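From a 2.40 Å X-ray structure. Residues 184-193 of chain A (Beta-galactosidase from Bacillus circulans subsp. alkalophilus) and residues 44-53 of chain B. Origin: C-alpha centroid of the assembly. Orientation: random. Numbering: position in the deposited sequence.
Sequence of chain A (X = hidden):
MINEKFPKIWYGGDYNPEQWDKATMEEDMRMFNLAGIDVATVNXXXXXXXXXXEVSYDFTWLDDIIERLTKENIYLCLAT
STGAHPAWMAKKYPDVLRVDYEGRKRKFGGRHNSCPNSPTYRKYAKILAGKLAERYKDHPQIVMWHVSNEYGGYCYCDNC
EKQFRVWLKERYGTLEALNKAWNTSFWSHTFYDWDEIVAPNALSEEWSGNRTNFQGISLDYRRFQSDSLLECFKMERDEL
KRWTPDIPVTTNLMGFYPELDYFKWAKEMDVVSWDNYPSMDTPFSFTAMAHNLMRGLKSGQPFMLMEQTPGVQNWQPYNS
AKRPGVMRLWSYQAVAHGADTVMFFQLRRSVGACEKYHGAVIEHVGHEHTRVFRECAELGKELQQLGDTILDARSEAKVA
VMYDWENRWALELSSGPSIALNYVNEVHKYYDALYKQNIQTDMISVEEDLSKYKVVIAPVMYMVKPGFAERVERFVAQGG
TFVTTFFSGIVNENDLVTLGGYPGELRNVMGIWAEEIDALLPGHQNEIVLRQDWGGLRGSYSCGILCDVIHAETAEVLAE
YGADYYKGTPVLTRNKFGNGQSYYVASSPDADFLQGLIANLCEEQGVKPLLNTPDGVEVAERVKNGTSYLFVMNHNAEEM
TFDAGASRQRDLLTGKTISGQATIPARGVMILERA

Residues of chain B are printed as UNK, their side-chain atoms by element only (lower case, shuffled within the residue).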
ATOM      1  N   THR A 184      -9.242  28.472  13.537  1.00 24.93           N
ATOM      2  CA  THR A 184      -7.826  28.297  13.854  1.00 26.79           C
ATOM      3  C   THR A 184      -7.464  28.326  15.346  1.00 26.27           C
ATOM      4  O   THR A 184      -6.304  28.112  15.712  1.00 25.47           O
ATOM      5  CB  THR A 184      -6.938  29.334  13.106  1.00 24.84           C
ATOM      6  OG1 THR A 184      -7.318  30.662  13.487  1.00 23.80           O
ATOM      7  CG2 THR A 184      -7.071  29.171  11.596  1.00 22.96           C
ATOM      8  N   SER A 185      -8.434  28.595  16.209  1.00 22.85           N
ATOM      9  CA  SER A 185      -8.152  28.550  17.639  1.00 23.54           C
ATOM     10  C   SER A 185      -7.919  27.093  18.051  1.00 23.76           C
ATOM     11  O   SER A 185      -7.333  26.810  19.098  1.00 19.61           O
ATOM     12  CB  SER A 185      -9.296  29.170  18.429  1.00 21.13           C
ATOM     13  OG  SER A 185     -10.489  28.445  18.193  1.00 30.29           O
ATOM     14  N   PHE A 186      -8.384  26.174  17.210  1.00 22.20           N
ATOM     15  CA  PHE A 186      -8.103  24.749  17.369  1.00 22.80           C
ATOM     16  C   PHE A 186      -6.610  24.438  17.141  1.00 25.50           C
ATOM     17  O   PHE A 186      -5.998  24.911  16.175  1.00 24.42           O
ATOM     18  CB  PHE A 186      -8.972  23.966  16.384  1.00 23.57           C
ATOM     19  CG  PHE A 186      -8.834  22.475  16.487  1.00 27.71           C
ATOM     20  CD1 PHE A 186      -9.315  21.793  17.596  1.00 28.27           C
ATOM     21  CD2 PHE A 186      -8.248  21.745  15.457  1.00 29.69           C
ATOM     22  CE1 PHE A 186      -9.190  20.416  17.691  1.00 24.75           C
ATOM     23  CE2 PHE A 186      -8.126  20.366  15.548  1.00 24.10           C
ATOM     24  CZ  PHE A 186      -8.598  19.707  16.670  1.00 25.24           C
ATOM     25  N   TRP A 187      -6.016  23.660  18.043  1.00 26.65           N
ATOM     26  CA  TRP A 187      -4.625  23.245  17.890  1.00 21.72           C
ATOM     27  C   TRP A 187      -3.664  24.421  17.672  1.00 24.09           C
ATOM     28  O   TRP A 187      -2.713  24.330  16.867  1.00 21.34           O
ATOM     29  CB  TRP A 187      -4.490  22.253  16.728  1.00 22.72           C
ATOM     30  CG  TRP A 187      -5.024  20.846  16.995  1.00 27.59           C
ATOM     31  CD1 TRP A 187      -5.764  20.433  18.066  1.00 27.62           C
ATOM     32  CD2 TRP A 187      -4.844  19.685  16.162  1.00 27.71           C
ATOM     33  NE1 TRP A 187      -6.054  19.088  17.954  1.00 28.01           N
ATOM     34  CE2 TRP A 187      -5.504  18.609  16.795  1.00 24.49           C
ATOM     35  CE3 TRP A 187      -4.193  19.454  14.943  1.00 25.91           C
ATOM     36  CZ2 TRP A 187      -5.536  17.328  16.249  1.00 25.25           C
ATOM     37  CZ3 TRP A 187      -4.209  18.165  14.412  1.00 24.33           C
ATOM     38  CH2 TRP A 187      -4.883  17.127  15.059  1.00 24.17           C
ATOM     39  N   SER A 188      -3.907  25.525  18.376  1.00 21.97           N
ATOM     40  CA  SER A 188      -2.987  26.667  18.348  1.00 19.04           C
ATOM     41  C   SER A 188      -2.664  27.129  16.913  1.00 20.96           C
ATOM     42  O   SER A 188      -1.529  27.497  16.612  1.00 23.28           O
ATOM     43  CB  SER A 188      -1.696  26.288  19.098  1.00 20.30           C
ATOM     44  OG  SER A 188      -0.781  27.371  19.225  1.00 18.98           O
ATOM     45  N   HIS A 189      -3.656  27.119  16.027  1.00 18.59           N
ATOM     46  CA  HIS A 189      -3.407  27.444  14.620  1.00 22.39           C
ATOM     47  C   HIS A 189      -3.524  28.924  14.235  1.00 25.14           C
ATOM     48  O   HIS A 189      -3.447  29.260  13.045  1.00 22.43           O
ATOM     49  CB  HIS A 189      -4.279  26.588  13.694  1.00 19.15           C
ATOM     50  CG  HIS A 189      -3.581  25.369  13.182  1.00 23.47           C
ATOM     51  ND1 HIS A 189      -2.865  24.523  14.002  1.00 21.31           N
ATOM     52  CD2 HIS A 189      -3.462  24.868  11.930  1.00 27.55           C
ATOM     53  CE1 HIS A 189      -2.346  23.548  13.282  1.00 19.12           C
ATOM     54  NE2 HIS A 189      -2.697  23.729  12.022  1.00 27.41           N
ATOM     55  N   THR A 190      -3.687  29.799  15.228  1.00 20.68           N
ATOM     56  CA  THR A 190      -3.883  31.226  14.974  1.00 17.60           C
ATOM     57  C   THR A 190      -2.809  31.828  14.070  1.00 22.39           C
ATOM     58  O   THR A 190      -1.611  31.850  14.417  1.00 19.15           O
ATOM     59  CB  THR A 190      -3.900  32.037  16.289  1.00 21.50           C
ATOM     60  OG1 THR A 190      -4.909  31.518  17.164  1.00 26.19           O
ATOM     61  CG2 THR A 190      -4.186  33.514  16.007  1.00 20.67           C
ATOM     62  N   PHE A 191      -3.240  32.339  12.920  1.00 20.09           N
ATOM     63  CA  PHE A 191      -2.323  33.017  12.014  1.00 20.73           C
ATOM     64  C   PHE A 191      -2.300  34.510  12.287  1.00 24.19           C
ATOM     65  O   PHE A 191      -3.350  35.153  12.330  1.00 25.06           O
ATOM     66  CB  PHE A 191      -2.694  32.752  10.556  1.00 17.07           C
ATOM     67  CG  PHE A 191      -2.577  31.320  10.165  1.00 19.31           C
ATOM     68  CD1 PHE A 191      -1.327  30.733   9.990  1.00 17.20           C
ATOM     69  CD2 PHE A 191      -3.710  30.549   9.979  1.00 16.08           C
ATOM     70  CE1 PHE A 191      -1.208  29.397   9.631  1.00 15.38           C
ATOM     71  CE2 PHE A 191      -3.603  29.217   9.621  1.00 18.53           C
ATOM     72  CZ  PHE A 191      -2.343  28.638   9.450  1.00 18.32           C
ATOM     73  N   TYR A 192      -1.096  35.050  12.471  1.00 24.82           N
ATOM     74  CA  TYR A 192      -0.898  36.481  12.691  1.00 22.63           C
ATOM     75  C   TYR A 192      -0.373  37.176  11.443  1.00 26.47           C
ATOM     76  O   TYR A 192      -0.308  38.406  11.387  1.00 25.73           O
ATOM     77  CB  TYR A 192       0.072  36.721  13.850  1.00 23.73           C
ATOM     78  CG  TYR A 192      -0.526  36.412  15.199  1.00 24.46           C
ATOM     79  CD1 TYR A 192      -1.449  37.274  15.782  1.00 24.25           C
ATOM     80  CD2 TYR A 192      -0.167  35.263  15.894  1.00 20.86           C
ATOM     81  CE1 TYR A 192      -2.001  36.998  17.029  1.00 23.87           C
ATOM     82  CE2 TYR A 192      -0.718  34.968  17.130  1.00 19.53           C
ATOM     83  CZ  TYR A 192      -1.642  35.843  17.695  1.00 25.71           C
ATOM     84  OH  TYR A 192      -2.193  35.570  18.932  1.00 23.20           O
ATOM     85  N   ASP A 193       0.011  36.385  10.442  1.00 23.66           N
ATOM     86  CA  ASP A 193       0.443  36.934   9.164  1.00 23.94           C
ATOM     87  C   ASP A 193       0.147  35.956   8.027  1.00 22.46           C
ATOM     88  O   ASP A 193       0.238  34.737   8.194  1.00 19.83           O
ATOM     89  CB  ASP A 193       1.938  37.299   9.192  1.00 22.56           C
ATOM     90  CG  ASP A 193       2.417  37.866   7.868  1.00 31.17           C
ATOM     91  OD1 ASP A 193       1.828  38.867   7.392  1.00 33.51           O
ATOM     92  OD2 ASP A 193       3.364  37.294   7.284  1.00 41.25           O
TER
ATOM     93  N   UNK B  44      -4.682  23.594  26.683  1.00 19.34           N
ATOM     94  CA  UNK B  44      -3.828  22.585  26.066  1.00 21.39           C
ATOM     95  C   UNK B  44      -3.249  23.088  24.763  1.00 17.84           C
ATOM     96  O   UNK B  44      -2.095  22.813  24.447  1.00 16.30           O
ATOM     97  c   UNK B  44      -3.588  20.281  25.055  1.00 21.35           C
ATOM     98  c   UNK B  44      -4.992  20.621  27.111  1.00 18.12           C
ATOM     99  c   UNK B  44      -4.542  21.236  25.805  1.00 23.58           C
ATOM    100  N   UNK B  45      -4.046  23.851  24.024  1.00 18.30           N
ATOM    101  CA  UNK B  45      -3.665  24.229  22.669  1.00 18.44           C
ATOM    102  C   UNK B  45      -3.868  25.705  22.350  1.00 22.86           C
ATOM    103  O   UNK B  45      -4.586  26.039  21.405  1.00 21.48           O
ATOM    104  c   UNK B  45      -4.436  23.378  21.657  1.00 19.21           C
ATOM    105  c   UNK B  45      -3.987  21.935  21.595  1.00 21.28           C
ATOM    106  c   UNK B  45      -3.181  19.251  21.433  1.00 18.91           C
ATOM    107  c   UNK B  45      -4.475  19.568  21.813  1.00 18.33           C
ATOM    108  c   UNK B  45      -2.282  20.272  21.123  1.00 21.03           C
ATOM    109  c   UNK B  45      -2.692  21.609  21.199  1.00 20.55           C
ATOM    110  c   UNK B  45      -4.874  20.900  21.887  1.00 20.81           C
ATOM    111  N   UNK B  46      -3.223  26.592  23.111  1.00 23.19           N
ATOM    112  CA  UNK B  46      -3.351  28.029  22.845  1.00 23.02           C
ATOM    113  C   UNK B  46      -2.034  28.799  22.900  1.00 19.82           C
ATOM    114  O   UNK B  46      -2.004  29.990  23.193  1.00 20.18           O
ATOM    115  c   UNK B  46      -4.352  28.652  23.796  1.00 19.35           C
ATOM    116  o   UNK B  46      -5.575  27.970  23.691  1.00 25.32           O
ATOM    117  N   UNK B  47      -0.943  28.119  22.604  1.00 18.04           N
ATOM    118  CA  UNK B  47       0.349  28.762  22.648  1.00 19.46           C
ATOM    119  C   UNK B  47       0.321  30.066  21.817  1.00 24.85           C
ATOM    120  O   UNK B  47       0.755  31.125  22.280  1.00 23.25           O
ATOM    121  c   UNK B  47       5.077  28.270  22.678  1.00 17.51           C
ATOM    122  c   UNK B  47       5.522  25.610  22.187  1.00 16.66           C
ATOM    123  c   UNK B  47       1.414  27.788  22.158  1.00 16.82           C
ATOM    124  n   UNK B  47       4.583  29.533  22.877  1.00 18.69           N
ATOM    125  c   UNK B  47       4.228  26.078  22.130  1.00 16.50           C
ATOM    126  c   UNK B  47       3.988  27.431  22.378  1.00 16.32           C
ATOM    127  c   UNK B  47       3.220  29.512  22.717  1.00 16.34           C
ATOM    128  c   UNK B  47       2.808  28.241  22.409  1.00 19.51           C
ATOM    129  c   UNK B  47       6.383  27.798  22.738  1.00 18.77           C
ATOM    130  c   UNK B  47       6.585  26.464  22.487  1.00 21.26           C
ATOM    131  N   UNK B  48      -0.218  29.997  20.607  1.00 21.71           N
ATOM    132  CA  UNK B  48      -0.241  31.164  19.729  1.00 18.50           C
ATOM    133  C   UNK B  48      -1.155  32.249  20.266  1.00 22.44           C
ATOM    134  O   UNK B  48      -0.919  33.448  20.049  1.00 23.49           O
ATOM    135  c   UNK B  48      -0.659  30.768  18.320  1.00 19.02           C
ATOM    136  N   UNK B  49      -2.214  31.834  20.951  1.00 22.81           N
ATOM    137  CA  UNK B  49      -3.106  32.801  21.567  1.00 21.82           C
ATOM    138  C   UNK B  49      -2.377  33.561  22.668  1.00 23.10           C
ATOM    139  O   UNK B  49      -2.521  34.772  22.793  1.00 26.48           O
ATOM    140  c   UNK B  49      -7.860  33.304  23.110  1.00 33.78           C
ATOM    141  c   UNK B  49      -5.450  33.160  22.418  1.00 23.06           C
ATOM    142  n   UNK B  49      -7.745  34.724  22.642  1.00 29.73           N
ATOM    143  c   UNK B  49      -4.358  32.141  22.135  1.00 21.96           C
ATOM    144  c   UNK B  49      -6.505  32.621  23.349  1.00 24.99           C
ATOM    145  N   UNK B  50      -1.596  32.845  23.467  1.00 22.01           N
ATOM    146  CA  UNK B  50      -0.815  33.480  24.514  1.00 21.64           C
ATOM    147  C   UNK B  50       0.328  34.313  23.922  1.00 21.94           C
ATOM    148  O   UNK B  50       0.568  35.446  24.333  1.00 22.12           O
ATOM    149  c   UNK B  50      -0.221  32.429  25.468  1.00 23.96           C
ATOM    150  c   UNK B  50       0.803  33.069  26.402  1.00 18.81           C
ATOM    151  c   UNK B  50      -0.852  30.526  27.103  1.00 20.05           C
ATOM    152  c   UNK B  50      -1.339  31.710  26.234  1.00 27.23           C
ATOM    153  N   UNK B  51       1.032  33.744  22.953  1.00 17.49           N
ATOM    154  CA  UNK B  51       2.264  34.343  22.482  1.00 22.07           C
ATOM    155  C   UNK B  51       2.199  34.609  20.977  1.00 21.13           C
ATOM    156  O   UNK B  51       2.181  33.674  20.182  1.00 24.15           O
ATOM    157  c   UNK B  51       3.459  33.436  22.845  1.00 21.89           C
ATOM    158  n   UNK B  51       7.209  33.745  22.799  1.00 24.21           N
ATOM    159  o   UNK B  51       5.859  32.080  23.475  1.00 19.36           O
ATOM    160  c   UNK B  51       6.007  33.219  23.030  1.00 23.07           C
ATOM    161  c   UNK B  51       4.808  34.120  22.710  1.00 20.32           C
ATOM    162  N   UNK B  52       2.163  35.884  20.588  1.00 21.42           N
ATOM    163  CA  UNK B  52       2.044  36.254  19.176  1.00 21.33           C
ATOM    164  C   UNK B  52       3.399  36.566  18.524  1.00 25.75           C
ATOM    165  O   UNK B  52       3.499  36.649  17.304  1.00 25.70           O
ATOM    166  n   UNK B  52      -0.089  40.286  18.785  1.00 48.45           N
ATOM    167  n   UNK B  52      -0.084  40.677  16.495  1.00 40.33           N
ATOM    168  c   UNK B  52       1.109  37.450  19.017  1.00 27.58           C
ATOM    169  c   UNK B  52      -0.732  40.626  17.663  1.00 51.19           C
ATOM    170  n   UNK B  52      -2.033  40.921  17.709  1.00 44.03           N
ATOM    171  c   UNK B  52       1.335  39.952  18.864  1.00 34.90           C
ATOM    172  c   UNK B  52       1.607  38.711  19.704  1.00 30.28           C
ATOM    173  N   UNK B  53       4.433  36.759  19.338  1.00 22.82           N
ATOM    174  CA  UNK B  53       5.795  36.869  18.829  1.00 22.02           C
ATOM    175  C   UNK B  53       6.793  36.531  19.936  1.00 23.30           C
ATOM    176  O   UNK B  53       6.409  36.067  21.013  1.00 23.12           O
ATOM    177  c   UNK B  53       5.995  39.369  19.260  1.00 26.88           C
ATOM    178  o   UNK B  53       5.440  40.436  18.936  1.00 23.99           O
ATOM    179  o   UNK B  53       6.491  39.180  20.393  1.00 27.82           O
ATOM    180  c   UNK B  53       6.064  38.255  18.229  1.00 23.73           C
TER
HETATM  181  O   HOH W   1      -6.267  28.851  20.748  1.00 16.47           O

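Position 44 of chain B carries three carbons, one bearing the other two, and reaches nothing on chain A; a fork at CB with no further atoms is valine, Val44(B), a compact residue for a buried site.

At position 45 one carbon leads to a ring of six carbons, with no oxygen on it: phenylalanine. Phe45(B) points toward chain A, its CB 3.8 Å from CA of Trp187(A). CD1 of Trp187(A) lies over one face of its ring, 4.0 Å from Phe45(B) CD2, while the two ring planes meet obliquely at 45°. A flat apolar side chain suits this aromatic neighbour. Its backbone O also accepts a weak hydrogen bond from N of Ser188(A), at 3.1 Å.

Position 46 has one carbon and one oxygen, hence serine. Ser46(B) turns away from chain A, yet its OG receives a hydrogen bond from water 1 at 3.1 Å; the same water donates to O of Ser185(A) at 2.8 Å, so a small hydroxyl links the chains through solvent.

Position 47 bears fused five- and six-membered rings holding eight carbons and one nitrogen: tryptophan. The end of Trp47(B) leads away from chain A, although its CB comes within 3.7 Å of Ser188(A) OG. Its ring N-H donates to the side-chain oxygen of position 51, so the large ring is buried with its polar atom satisfied.

Position 48 has a single carbon: alanine. Ala48(B) CB sits 3.5 Å from Ser188(A) OG and 4.0 Å from Thr190(A) CB, and so small a side chain lets the helix backbone approach chain A closely.

Position 49 shows four carbons in a row ending in nitrogen, a lysine. Lys49(B) points away, its long charged chain suiting a partly exposed site, and its CA lies 3.9 Å from Tyr192(A) OH.

Position 50 has four carbons, forked at the first with one arm two carbons long: isoleucine. Ile50(B), wholly apolar, suits a buried site facing away from chain A.

Position 51 has three carbons, the third carrying oxygen and nitrogen, which fits glutamine. Gln51(B) OE1 accepts from Trp47(B) NE1 at 2.9 Å, and its NE2 donates to the backbone O of position 53 at 3.0 Å.

Position 52 runs three carbons, a nitrogen, then a carbon with two more nitrogens: arginine. Arg52(B) lays CB over the Tyr192(A) ring, 3.6 Å from its centroid, a CH-pi contact; aliphatic carbon suits the ring face, and the guanidinium, with Tyr192(A) CD1 over one face, suits an exposed site.

Position 53, two carbons with two oxygens on the second, is aspartate; Asp53(B) does not touch chain A, and its carboxylate suits a partly exposed site, OD1 bonding just outside the stretch.

The contact combines apolar packing with hydrogen bonds to backbone atoms. Two of the three across the stretches use the backbone of Ala48(B): its N donates to Ser188(A) OG at 3.0 Å, and its O accepts from Tyr192(A) OH at 2.7 Å.

Chain B 44-53: VFSWAKIQRD
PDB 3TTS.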